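Hypothetical protein ypmQ (Bacillus subtilis, PDB 1XZO) is a thioredoxin-fold copper chaperone of the Sco family, needed to insert copper into the active site of cytochrome c oxidase. Local coordinates at residues I5-V13 and V142-D151. Residues are numbered along the deposited sequence; the frame is centred on the assembly and turned at random.
Sequences IKDPLNYEV and VGPDGKVLKD. With CD (cadmium ion), chain F.
Val13 lays its CG2 across Val148, reaching CG2 of that residue at 3.6 Å and, a little farther off, CG1 of Val142. CG2 of Val13, anti to the carbonyl carbon and beside the backbone N, is the branch that meets both residues, and compact, beta-branched valines suit such apolar patches between extended chains. On the same face, the Tyr11 ring crosses Val148 obliquely, with Tyr11 CD1 4.0 Å from Val148 CB, while Leu9 CB sits over the centre of one ring face. Between the backbones, Val148 N gives a short bond to Tyr11 O (2.7 Å), and Tyr11 N returns a weak one to Val148 O. Asn10 and Tyr11 both face Val148, a G1 bulge in which Asn10 adopts positive phi (57°), readily tolerated by asparagine. Beyond the bulge, Leu9 N binds Leu149 O from above the carbonyl plane. At the other end, Gly146 closes a type I turn with phi 75°, easy for glycine; its carbonyl accepts Val13 N almost head-on and also a water that bridges to Val13 O. Glu12 and Lys147 run side by side on the opposite face, pointing the same way and joined by a long salt bridge (Glu12 OE2 to Lys147 NZ, 3.9 Å). Farther along, the aliphatic part of Lys150 slides past Ile5, and its CD meets Ile5 CD1 tightly at 3.4 Å. Lys6 NZ binds a cadmium ion at 2.6 Å, with Asp162 and Asp166 of helix 160-170 as further ligands. Strand 11-12 is an outermost strand of the thioredoxin-like sheet, antiparallel to strand 147-153; helix 109-120 packs against Val13 and Val148, whereas helix 160-170 meets Ile5 and Leu149.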
# COMPACT_ATOMS: atom_id res chain seq x y z
N ILE A 5 12.38 -5.76 -15.50
CA ILE A 5 11.06 -6.09 -15.00
C ILE A 5 10.11 -6.51 -16.17
O ILE A 5 10.02 -5.82 -17.18
CB ILE A 5 10.55 -4.96 -14.08
CG1 ILE A 5 9.26 -5.39 -13.40
CG2 ILE A 5 10.51 -3.58 -14.83
CD1 ILE A 5 8.07 -5.46 -14.31
N LYS A 6 9.43 -7.65 -15.96
CA LYS A 6 8.62 -8.41 -16.95
C LYS A 6 7.64 -7.65 -17.84
O LYS A 6 8.04 -6.80 -18.62
CB LYS A 6 7.86 -9.54 -16.23
CG LYS A 6 8.67 -10.79 -15.87
CD LYS A 6 8.05 -11.56 -14.66
CE LYS A 6 7.71 -10.58 -13.49
NZ LYS A 6 8.64 -9.36 -13.35
N ASP A 7 6.34 -7.99 -17.78
CA ASP A 7 5.36 -7.33 -18.63
C ASP A 7 4.70 -6.27 -17.72
O ASP A 7 3.67 -6.57 -17.12
CB ASP A 7 4.31 -8.33 -19.14
CG ASP A 7 4.95 -9.55 -19.78
OD1 ASP A 7 4.51 -10.71 -19.49
OD2 ASP A 7 5.93 -9.43 -20.53
N PRO A 8 5.34 -5.10 -17.57
CA PRO A 8 4.87 -4.10 -16.61
C PRO A 8 3.51 -3.54 -16.98
O PRO A 8 3.17 -3.37 -18.17
CB PRO A 8 5.97 -3.03 -16.65
CG PRO A 8 6.62 -3.17 -17.97
CD PRO A 8 6.55 -4.61 -18.25
N LEU A 9 2.70 -3.32 -15.95
CA LEU A 9 1.30 -2.98 -16.07
C LEU A 9 1.17 -1.60 -16.66
O LEU A 9 0.29 -1.36 -17.44
CB LEU A 9 0.65 -2.99 -14.71
CG LEU A 9 0.45 -4.38 -14.06
CD1 LEU A 9 -0.20 -4.18 -12.77
CD2 LEU A 9 -0.41 -5.19 -14.98
N ASN A 10 2.12 -0.78 -16.28
CA ASN A 10 2.26 0.59 -16.72
C ASN A 10 1.03 1.45 -16.44
O ASN A 10 0.81 2.41 -17.18
CB ASN A 10 2.68 0.66 -18.22
CG ASN A 10 4.19 0.34 -18.45
OD1 ASN A 10 4.61 0.08 -19.60
ND2 ASN A 10 5.00 0.34 -17.38
N TYR A 11 0.31 1.24 -15.34
CA TYR A 11 -0.80 2.16 -15.04
C TYR A 11 -0.29 3.42 -14.43
O TYR A 11 0.77 3.49 -13.84
CB TYR A 11 -1.88 1.64 -14.11
CG TYR A 11 -2.37 0.22 -14.32
CD1 TYR A 11 -2.56 -0.59 -13.21
CD2 TYR A 11 -2.62 -0.33 -15.62
CE1 TYR A 11 -3.05 -1.86 -13.32
CE2 TYR A 11 -3.10 -1.69 -15.72
CZ TYR A 11 -3.30 -2.40 -14.55
OH TYR A 11 -3.76 -3.70 -14.49
N GLU A 12 -0.99 4.51 -14.69
CA GLU A 12 -0.52 5.83 -14.23
C GLU A 12 -1.22 6.18 -12.94
O GLU A 12 -2.42 6.27 -12.89
CB GLU A 12 -0.85 6.91 -15.29
CG GLU A 12 0.06 6.85 -16.51
CD GLU A 12 -0.29 5.74 -17.53
OE1 GLU A 12 -0.87 4.66 -17.16
OE2 GLU A 12 0.02 5.93 -18.74
N VAL A 13 -0.46 6.34 -11.88
CA VAL A 13 -1.06 6.71 -10.60
C VAL A 13 -1.53 8.18 -10.69
O VAL A 13 -0.80 8.96 -11.21
CB VAL A 13 -0.10 6.57 -9.43
CG1 VAL A 13 -0.76 6.97 -8.17
CG2 VAL A 13 0.30 5.03 -9.26
N VAL A 142 4.91 0.31 -7.48
CA VAL A 142 4.97 1.56 -8.24
C VAL A 142 6.42 2.03 -8.41
O VAL A 142 7.25 2.10 -7.45
CB VAL A 142 4.12 2.64 -7.51
CG1 VAL A 142 4.11 3.92 -8.40
CG2 VAL A 142 2.77 2.17 -7.12
N GLY A 143 6.79 2.32 -9.63
CA GLY A 143 8.06 2.86 -9.98
C GLY A 143 8.29 4.35 -9.68
O GLY A 143 7.33 5.05 -9.27
N PRO A 144 9.53 4.82 -9.91
CA PRO A 144 10.01 6.15 -9.47
C PRO A 144 9.37 7.33 -10.22
O PRO A 144 9.44 8.43 -9.78
CB PRO A 144 11.51 6.09 -9.73
CG PRO A 144 11.68 5.07 -10.80
CD PRO A 144 10.62 4.08 -10.58
N ASP A 145 8.70 7.03 -11.31
CA ASP A 145 8.00 8.01 -12.11
C ASP A 145 6.49 7.80 -12.05
O ASP A 145 5.73 8.26 -12.88
CB ASP A 145 8.63 7.96 -13.49
CG ASP A 145 10.04 8.61 -13.49
OD1 ASP A 145 11.05 7.96 -13.86
OD2 ASP A 145 10.24 9.79 -13.06
N GLY A 146 6.04 7.11 -11.01
CA GLY A 146 4.65 6.99 -10.75
C GLY A 146 3.82 6.09 -11.60
O GLY A 146 2.59 6.17 -11.59
N LYS A 147 4.44 5.09 -12.20
CA LYS A 147 3.66 4.08 -12.92
C LYS A 147 3.54 2.76 -12.12
O LYS A 147 4.54 2.35 -11.52
CB LYS A 147 4.29 3.76 -14.24
CG LYS A 147 3.98 4.77 -15.34
CD LYS A 147 4.03 4.09 -16.75
CE LYS A 147 3.09 4.74 -17.81
NZ LYS A 147 3.70 4.61 -19.25
N VAL A 148 2.37 2.17 -12.13
CA VAL A 148 2.19 0.82 -11.49
C VAL A 148 2.85 -0.23 -12.43
O VAL A 148 2.56 -0.29 -13.63
CB VAL A 148 0.77 0.48 -11.26
CG1 VAL A 148 0.64 -0.81 -10.48
CG2 VAL A 148 0.06 1.63 -10.54
N LEU A 149 3.78 -1.01 -11.88
CA LEU A 149 4.55 -1.95 -12.69
C LEU A 149 4.09 -3.40 -12.53
O LEU A 149 4.04 -4.12 -13.52
CB LEU A 149 5.98 -1.89 -12.29
CG LEU A 149 6.61 -0.54 -12.31
CD1 LEU A 149 8.00 -0.71 -11.75
CD2 LEU A 149 6.62 -0.01 -13.73
N LYS A 150 3.60 -3.76 -11.34
CA LYS A 150 3.22 -5.11 -10.98
C LYS A 150 2.22 -5.14 -9.85
O LYS A 150 2.18 -4.22 -8.99
CB LYS A 150 4.50 -5.94 -10.60
CG LYS A 150 4.65 -7.22 -11.39
CD LYS A 150 5.60 -7.03 -12.57
CE LYS A 150 5.09 -7.74 -13.82
NZ LYS A 150 5.09 -9.25 -13.74
N ASP A 151 1.43 -6.22 -9.82
CA ASP A 151 0.55 -6.55 -8.74
C ASP A 151 0.83 -7.97 -8.25
O ASP A 151 1.41 -8.81 -9.00
CB ASP A 151 -0.92 -6.43 -9.07
CG ASP A 151 -1.39 -7.38 -10.17
OD1 ASP A 151 -0.74 -7.51 -11.23
OD2 ASP A 151 -2.40 -8.08 -10.02
CD CD F . 8.79 -10.43 -10.99
O HOH W 1 1.65 8.68 -12.07
O HOH W 2 9.46 -12.70 -12.02